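PDB 5A07: probable mannosyltransferase KTR4 from Saccharomyces cerevisiae, which belongs to a glycosyltransferase family of the GT-A clan and binds guanosine-5'-diphosphate together with a manganese ion. Local coordinates for residues 124-129 against 227-232; 246-251 against 372-377. One frame throughout, in Å; residues are numbered along the deposited sequence.

Contact 1. Residues 124-129 against 227-232; sequences QQLEEE and YVWRLE. With MN (manganese (II) ion), chain G; GDP (guanosine-5'-diphosphate), chain F.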
loop_
_atom_site.group_PDB
_atom_site.type_symbol
_atom_site.label_atom_id
_atom_site.label_comp_id
_atom_site.label_asym_id
_atom_site.label_seq_id
_atom_site.Cartn_x
_atom_site.Cartn_y
_atom_site.Cartn_z
ATOM N N GLN B 124 -14.048 -14.599 -2.191
ATOM C CA GLN B 124 -15.032 -14.906 -3.232
ATOM C C GLN B 124 -15.044 -13.828 -4.339
ATOM O O GLN B 124 -15.139 -14.120 -5.537
ATOM C CB GLN B 124 -16.438 -15.035 -2.601
ATOM C CG GLN B 124 -16.552 -16.361 -1.837
ATOM C CD GLN B 124 -17.883 -16.524 -1.144
ATOM O OE1 GLN B 124 -18.403 -15.548 -0.672
ATOM N NE2 GLN B 124 -18.343 -17.750 -0.968
ATOM N N GLN B 125 -14.964 -12.613 -3.938
ATOM C CA GLN B 125 -14.836 -11.543 -4.899
ATOM C C GLN B 125 -13.543 -11.538 -5.694
ATOM O O GLN B 125 -13.553 -11.262 -6.937
ATOM C CB GLN B 125 -15.039 -10.229 -4.163
ATOM C CG GLN B 125 -16.518 -10.188 -3.789
ATOM C CD GLN B 125 -16.800 -8.929 -3.164
ATOM O OE1 GLN B 125 -16.768 -8.868 -1.942
ATOM N NE2 GLN B 125 -16.813 -7.898 -3.932
ATOM N N LEU B 126 -12.430 -11.852 -5.043
ATOM C CA LEU B 126 -11.137 -11.898 -5.766
ATOM C C LEU B 126 -11.171 -13.078 -6.734
ATOM O O LEU B 126 -10.635 -12.990 -7.860
ATOM C CB LEU B 126 -9.960 -12.066 -4.795
ATOM C CG LEU B 126 -8.592 -12.241 -5.426
ATOM C CD1 LEU B 126 -8.272 -11.013 -6.186
ATOM C CD2 LEU B 126 -7.586 -12.508 -4.295
ATOM N N GLU B 127 -11.769 -14.191 -6.331
ATOM C CA GLU B 127 -11.856 -15.353 -7.250
ATOM C C GLU B 127 -12.730 -14.984 -8.494
ATOM O O GLU B 127 -12.360 -15.242 -9.650
ATOM C CB GLU B 127 -12.484 -16.541 -6.534
ATOM C CG GLU B 127 -11.532 -17.297 -5.608
ATOM C CD GLU B 127 -10.517 -18.160 -6.351
ATOM O OE1 GLU B 127 -10.939 -18.846 -7.311
ATOM O OE2 GLU B 127 -9.317 -18.204 -5.968
ATOM N N GLU B 128 -13.874 -14.405 -8.214
ATOM C CA GLU B 128 -14.849 -14.100 -9.267
ATOM C C GLU B 128 -14.271 -13.076 -10.260
ATOM O O GLU B 128 -14.463 -13.202 -11.454
ATOM C CB GLU B 128 -16.123 -13.562 -8.650
ATOM C CG GLU B 128 -17.245 -13.104 -9.624
ATOM C CD GLU B 128 -17.615 -14.178 -10.670
ATOM O OE1 GLU B 128 -17.396 -15.391 -10.435
ATOM O OE2 GLU B 128 -18.038 -13.839 -11.788
ATOM N N GLU B 129 -13.548 -12.068 -9.785
ATOM C CA GLU B 129 -13.088 -11.025 -10.674
ATOM C C GLU B 129 -11.724 -11.333 -11.281
ATOM O O GLU B 129 -11.329 -10.689 -12.237
ATOM C CB GLU B 129 -12.994 -9.681 -9.930
ATOM C CG GLU B 129 -14.322 -9.195 -9.326
ATOM C CD GLU B 129 -15.539 -9.145 -10.318
ATOM O OE1 GLU B 129 -15.342 -8.977 -11.531
ATOM O OE2 GLU B 129 -16.716 -9.363 -9.861
ATOM N N TYR B 227 6.289 -12.647 -5.303
ATOM C CA TYR B 227 5.194 -11.645 -5.315
ATOM C C TYR B 227 4.140 -12.015 -4.317
ATOM O O TYR B 227 3.846 -13.225 -4.171
ATOM C CB TYR B 227 4.536 -11.618 -6.651
ATOM C CG TYR B 227 5.384 -11.082 -7.760
ATOM C CD1 TYR B 227 5.639 -9.709 -7.874
ATOM C CD2 TYR B 227 5.999 -11.930 -8.653
ATOM C CE1 TYR B 227 6.424 -9.209 -8.866
ATOM C CE2 TYR B 227 6.789 -11.414 -9.667
ATOM C CZ TYR B 227 6.990 -10.054 -9.789
ATOM O OH TYR B 227 7.825 -9.528 -10.807
ATOM N N VAL B 228 3.509 -10.989 -3.727
ATOM C CA VAL B 228 2.332 -11.210 -2.906
ATOM C C VAL B 228 1.280 -10.246 -3.411
ATOM O O VAL B 228 1.596 -9.115 -3.840
ATOM C CB VAL B 228 2.514 -11.033 -1.377
ATOM C CG1 VAL B 228 3.569 -12.007 -0.763
ATOM C CG2 VAL B 228 2.855 -9.652 -1.048
ATOM N N TRP B 229 0.035 -10.705 -3.381
ATOM C CA TRP B 229 -1.119 -9.866 -3.459
ATOM C C TRP B 229 -1.689 -9.895 -2.040
ATOM O O TRP B 229 -2.288 -10.904 -1.634
ATOM C CB TRP B 229 -2.067 -10.471 -4.503
ATOM C CG TRP B 229 -3.323 -9.702 -4.783
ATOM C CD1 TRP B 229 -4.086 -9.011 -3.883
ATOM C CD2 TRP B 229 -3.990 -9.614 -6.044
ATOM N NE1 TRP B 229 -5.196 -8.432 -4.532
ATOM C CE2 TRP B 229 -5.151 -8.791 -5.859
ATOM C CE3 TRP B 229 -3.732 -10.144 -7.308
ATOM C CZ2 TRP B 229 -6.024 -8.506 -6.905
ATOM C CZ3 TRP B 229 -4.543 -9.803 -8.354
ATOM C CH2 TRP B 229 -5.692 -8.976 -8.144
ATOM N N ARG B 230 -1.614 -8.792 -1.323
ATOM C CA ARG B 230 -2.245 -8.638 -0.028
ATOM C C ARG B 230 -3.758 -8.464 -0.113
ATOM O O ARG B 230 -4.236 -7.542 -0.774
ATOM C CB ARG B 230 -1.646 -7.472 0.723
ATOM C CG ARG B 230 -2.257 -7.196 2.096
ATOM C CD ARG B 230 -1.352 -6.193 2.738
ATOM N NE ARG B 230 -1.939 -5.581 3.888
ATOM C CZ ARG B 230 -1.322 -4.668 4.600
ATOM N NH1 ARG B 230 -0.083 -4.296 4.319
ATOM N NH2 ARG B 230 -1.929 -4.137 5.626
ATOM N N LEU B 231 -4.479 -9.310 0.638
ATOM C CA LEU B 231 -5.924 -9.317 0.735
ATOM C C LEU B 231 -6.343 -9.152 2.195
ATOM O O LEU B 231 -5.785 -9.799 3.093
ATOM C CB LEU B 231 -6.444 -10.652 0.236
ATOM C CG LEU B 231 -7.943 -10.733 0.123
ATOM C CD1 LEU B 231 -8.491 -9.814 -0.965
ATOM C CD2 LEU B 231 -8.286 -12.176 -0.202
ATOM N N GLU B 232 -7.279 -8.241 2.459
ATOM C CA GLU B 232 -7.793 -8.032 3.810
ATOM C C GLU B 232 -9.277 -8.412 3.867
ATOM O O GLU B 232 -9.940 -8.523 2.832
ATOM C CB GLU B 232 -7.685 -6.572 4.240
ATOM C CG GLU B 232 -6.254 -6.138 4.445
ATOM C CD GLU B 232 -6.055 -4.991 5.419
ATOM O OE1 GLU B 232 -7.033 -4.324 5.846
ATOM O OE2 GLU B 232 -4.872 -4.626 5.571
HETATM MN MN MN G . -8.678 -3.554 7.042
HETATM P PB GDP F . -7.189 -1.380 9.193
HETATM O O1B GDP F . -8.374 -0.832 9.894
HETATM O O2B GDP F . -5.951 -0.697 9.300
HETATM O O3B GDP F . -7.526 -1.880 7.840
HETATM O O3A GDP F . -6.839 -2.631 10.166
HETATM P PA GDP F . -7.293 -4.150 10.150
HETATM O O1A GDP F . -7.867 -4.603 11.422
HETATM O O2A GDP F . -8.043 -4.594 8.962
HETATM O "O5'" GDP F . -5.877 -4.847 10.100
HETATM C "C5'" GDP F . -5.011 -5.042 8.975
HETATM C "C4'" GDP F . -4.845 -6.502 8.591
HETATM O "O4'" GDP F . -4.190 -7.161 9.683
HETATM C "C3'" GDP F . -6.143 -7.246 8.328
HETATM O "O3'" GDP F . -5.887 -8.293 7.360
HETATM C "C2'" GDP F . -6.485 -7.820 9.712
HETATM O "O2'" GDP F . -7.240 -9.021 9.621
HETATM C "C1'" GDP F . -5.119 -8.125 10.216
HETATM N N9 GDP F . -4.977 -8.018 11.688
HETATM C C8 GDP F . -5.119 -6.927 12.484
HETATM N N7 GDP F . -4.826 -7.278 13.801
HETATM C C5 GDP F . -4.480 -8.602 13.791
HETATM C C6 GDP F . -4.057 -9.563 14.828
HETATM O O6 GDP F . -3.986 -9.074 16.001
HETATM N N1 GDP F . -3.812 -10.825 14.447
HETATM C C2 GDP F . -3.966 -11.252 13.138
HETATM N N2 GDP F . -3.715 -12.521 12.832
HETATM N N3 GDP F . -4.361 -10.400 12.142
HETATM C C4 GDP F . -4.561 -9.097 12.414
HETATM O O HOH W 1 -10.534 -2.768 8.291
HETATM O O HOH W 2 -10.147 -5.394 6.616
#
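The E232 carboxylate is gripped at both oxygens: OE1 binds the manganese at 2.2 Å, while OE2 takes a salt bridge from R230 NH2 at 3.0 Å. E232 lies just past strand 227-230, in the region where GT-A folds carry their acidic, metal-binding DXD-type motif. The GDP oxygens O3B and O2A, two waters and H381 NE2 complete six ligands round the metal. R230 donates close to its guanidinium plane and meets OE2 nearly along the C-O axis, with an N-H...O angle of 155°. Its NH1 is turned to D354 and E322, so this buried arginine probably fixes the rotation of the metal-binding carboxylate from the second shell.

W229 and L231 point from the other side of the strand, toward helix 116-131, and there the chemistry is apolar. L126 receives both. With CG anti to the backbone N (chi1 175°), its two methyls fork over the strand: CD1 lies over one face of the indole and CD2 reaches L231. L126 CD1 sits 3.9 Å from the centroid of the W229 six-membered ring, 29° off its normal, a CH-pi contact displaced toward the rim. F237 touches all three side chains, and I107 of the neighbouring parallel strand backs both leucines. S122, one turn earlier on the helix, hydrogen-bonds the carbonyl of E232. Across the segments the closest approach is L126 CD1 to W229 CZ2, at 3.4 Å, whereas L126 CD2 and L231 CD2 stand 4.2 Å apart.

Contact 2. Residues 246-251 against 372-377; sequences FQFMNK and HWFRDI
Three aromatic rings, F248 from the helix, H372 from strand 371-373 and F374 from the turn after it, form the cluster that joins 246-251 to 372-377. F248 and H372 make a T-shaped pair: the edge of the phenyl is directed at a face of the imidazole, with centroids 4.8 Å apart and planes at 60°. F248 CE2 stands over the middle of that ring, and F248 CZ comes within 3.6 Å of H372 CE1. F248 reaches this position with CG anti to the backbone N (chi1 166°), which carries the ring toward H372. H372 NE2 and the Y434 hydroxyl share a hydrogen bond. F374 meets F248 obliquely, F248 CD2 lying 3.9 Å from F374 CZ, while H372 CD2 is set over the centre of the F374 ring.

The sulfur contact is of another kind. M249, bent at both chi2 and chi3, brings SD to the edge of F374, 3.7 Å from CZ and 79° off the ring normal, a Met-aromatic interaction. I323 of strand 322-325 touches both M249 and F374 and ties the pair to the sheet.

F374 is the centre of an inverse gamma turn and the first residue of the type I turn to I377, where the chain leaves the strand. The whole is helix-on-sheet packing in the alpha/beta core of a GT-A fold, with helix 245-251 against strand 371-373.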
loop_
_atom_site.group_PDB
_atom_site.type_symbol
_atom_site.label_atom_id
_atom_site.label_comp_id
_atom_site.label_asym_id
_atom_site.label_seq_id
_atom_site.Cartn_x
_atom_site.Cartn_y
_atom_site.Cartn_z
ATOM N N PHE B 246 0.603 -10.793 -11.658
ATOM C CA PHE B 246 2.035 -10.995 -11.323
ATOM C C PHE B 246 2.920 -11.024 -12.557
ATOM O O PHE B 246 4.018 -10.447 -12.554
ATOM C CB PHE B 246 2.252 -12.256 -10.490
ATOM C CG PHE B 246 1.532 -12.297 -9.182
ATOM C CD1 PHE B 246 1.486 -11.224 -8.349
ATOM C CD2 PHE B 246 1.001 -13.475 -8.717
ATOM C CE1 PHE B 246 0.905 -11.301 -7.110
ATOM C CE2 PHE B 246 0.378 -13.537 -7.467
ATOM C CZ PHE B 246 0.341 -12.432 -6.667
ATOM N N GLN B 247 2.480 -11.660 -13.602
ATOM C CA GLN B 247 3.293 -11.697 -14.855
ATOM C C GLN B 247 3.359 -10.313 -15.492
ATOM O O GLN B 247 4.367 -9.990 -16.084
ATOM C CB GLN B 247 2.780 -12.754 -15.886
ATOM C CG GLN B 247 2.883 -14.187 -15.381
ATOM C CD GLN B 247 4.312 -14.734 -15.284
ATOM O OE1 GLN B 247 5.231 -14.014 -15.026
ATOM N NE2 GLN B 247 4.467 -16.040 -15.502
ATOM N N PHE B 248 2.282 -9.509 -15.404
ATOM C CA PHE B 248 2.343 -8.150 -15.849
ATOM C C PHE B 248 3.404 -7.372 -15.106
ATOM O O PHE B 248 4.230 -6.650 -15.702
ATOM C CB PHE B 248 0.980 -7.467 -15.726
ATOM C CG PHE B 248 1.045 -5.998 -15.848
ATOM C CD1 PHE B 248 1.031 -5.399 -17.089
ATOM C CD2 PHE B 248 1.161 -5.193 -14.703
ATOM C CE1 PHE B 248 1.160 -4.019 -17.239
ATOM C CE2 PHE B 248 1.247 -3.798 -14.825
ATOM C CZ PHE B 248 1.273 -3.208 -16.097
ATOM N N MET B 249 3.461 -7.568 -13.802
ATOM C CA MET B 249 4.468 -6.859 -12.972
ATOM C C MET B 249 5.887 -7.248 -13.422
ATOM O O MET B 249 6.789 -6.405 -13.559
ATOM C CB MET B 249 4.352 -7.217 -11.482
ATOM C CG MET B 249 3.035 -7.005 -10.764
ATOM S SD MET B 249 2.664 -5.309 -10.678
ATOM C CE MET B 249 3.688 -4.845 -9.249
ATOM N N ASN B 250 6.085 -8.527 -13.553
ATOM C CA ASN B 250 7.389 -9.045 -13.892
ATOM C C ASN B 250 7.819 -8.587 -15.289
ATOM O O ASN B 250 8.934 -8.071 -15.473
ATOM C CB ASN B 250 7.360 -10.575 -13.856
ATOM C CG ASN B 250 8.737 -11.143 -13.899
ATOM O OD1 ASN B 250 9.468 -11.087 -12.943
ATOM N ND2 ASN B 250 9.123 -11.586 -15.055
ATOM N N LYS B 251 6.949 -8.779 -16.281
ATOM C CA LYS B 251 7.268 -8.420 -17.623
ATOM C C LYS B 251 7.471 -6.914 -17.832
ATOM O O LYS B 251 8.162 -6.535 -18.746
ATOM C CB LYS B 251 6.207 -8.952 -18.590
ATOM C CG LYS B 251 6.664 -9.044 -20.000
ATOM C CD LYS B 251 7.749 -10.120 -20.231
ATOM C CE LYS B 251 8.518 -9.886 -21.539
ATOM N NZ LYS B 251 7.588 -9.918 -22.702
ATOM N N HIS B 372 3.273 0.975 -9.996
ATOM C CA HIS B 372 2.183 0.945 -10.947
ATOM C C HIS B 372 0.869 1.255 -10.225
ATOM O O HIS B 372 0.505 0.517 -9.275
ATOM C CB HIS B 372 2.092 -0.400 -11.622
ATOM C CG HIS B 372 1.005 -0.525 -12.629
ATOM N ND1 HIS B 372 1.084 0.050 -13.881
ATOM C CD2 HIS B 372 -0.196 -1.140 -12.579
ATOM C CE1 HIS B 372 -0.029 -0.183 -14.552
ATOM N NE2 HIS B 372 -0.821 -0.925 -13.794
ATOM N N TRP B 373 0.078 2.159 -10.801
ATOM C CA TRP B 373 -1.298 2.415 -10.364
ATOM C C TRP B 373 -2.283 1.555 -11.170
ATOM O O TRP B 373 -2.484 1.765 -12.380
ATOM C CB TRP B 373 -1.658 3.902 -10.512
ATOM C CG TRP B 373 -3.041 4.257 -10.092
ATOM C CD1 TRP B 373 -3.747 3.674 -9.119
ATOM C CD2 TRP B 373 -3.819 5.329 -10.550
ATOM N NE1 TRP B 373 -4.974 4.250 -8.983
ATOM C CE2 TRP B 373 -5.051 5.271 -9.874
ATOM C CE3 TRP B 373 -3.622 6.337 -11.505
ATOM C CZ2 TRP B 373 -6.053 6.194 -10.076
ATOM C CZ3 TRP B 373 -4.609 7.230 -11.719
ATOM C CH2 TRP B 373 -5.815 7.170 -10.998
ATOM N N PHE B 374 -2.899 0.573 -10.487
ATOM C CA PHE B 374 -3.784 -0.388 -11.126
ATOM C C PHE B 374 -5.157 0.243 -11.279
ATOM O O PHE B 374 -6.121 -0.082 -10.552
ATOM C CB PHE B 374 -3.878 -1.697 -10.308
ATOM C CG PHE B 374 -2.831 -2.694 -10.673
ATOM C CD1 PHE B 374 -2.880 -3.339 -11.888
ATOM C CD2 PHE B 374 -1.758 -2.964 -9.795
ATOM C CE1 PHE B 374 -1.868 -4.247 -12.244
ATOM C CE2 PHE B 374 -0.788 -3.864 -10.160
ATOM C CZ PHE B 374 -0.826 -4.508 -11.387
ATOM N N ARG B 375 -5.264 1.147 -12.247
ATOM C CA ARG B 375 -6.502 1.887 -12.466
ATOM C C ARG B 375 -7.672 0.936 -12.717
ATOM O O ARG B 375 -8.820 1.240 -12.339
ATOM C CB ARG B 375 -6.346 2.880 -13.644
ATOM C CG ARG B 375 -5.412 4.045 -13.311
ATOM C CD ARG B 375 -5.106 4.844 -14.567
ATOM N NE ARG B 375 -6.276 5.625 -15.039
ATOM C CZ ARG B 375 -6.288 6.342 -16.157
ATOM N NH1 ARG B 375 -5.175 6.441 -16.928
ATOM N NH2 ARG B 375 -7.387 6.968 -16.523
ATOM N N ASP B 376 -7.392 -0.176 -13.357
ATOM C CA ASP B 376 -8.414 -1.099 -13.792
ATOM C C ASP B 376 -8.959 -1.975 -12.667
ATOM O O ASP B 376 -9.997 -2.655 -12.899
ATOM C CB ASP B 376 -7.939 -2.003 -14.981
ATOM C CG ASP B 376 -6.592 -2.738 -14.703
ATOM O OD1 ASP B 376 -5.733 -2.284 -13.843
ATOM O OD2 ASP B 376 -6.320 -3.768 -15.372
ATOM N N ILE B 377 -8.268 -2.024 -11.520
ATOM C CA ILE B 377 -8.703 -2.894 -10.409
ATOM C C ILE B 377 -9.706 -2.103 -9.581
ATOM O O ILE B 377 -9.355 -1.317 -8.704
ATOM C CB ILE B 377 -7.552 -3.504 -9.598
ATOM C CG1 ILE B 377 -6.691 -4.331 -10.529
ATOM C CG2 ILE B 377 -8.194 -4.320 -8.469
ATOM C CD1 ILE B 377 -5.536 -5.016 -9.836
#

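How the contacts relate
Both contacts are buried and both set a helix against the same mixed sheet, contact 1 near its middle at strand 227-230 and contact 2 at strand 371-373. They meet directly. Y227 and W229 of contact 1 pack against F246 of contact 2, with Y227 CB 3.5 Å from F246 CD1, and the Y227 hydroxyl probably hydrogen-bonds N250 OD1. Strand 322-325, which pairs with 227-230, also lies against side chains of both contacts. Their chemistry differs with position: contact 1 combines aliphatic packing with a metal-binding carboxylate just past the strand at the GDP pocket, whereas contact 2 holds neither ligand and relies on aromatic rings and a thioether.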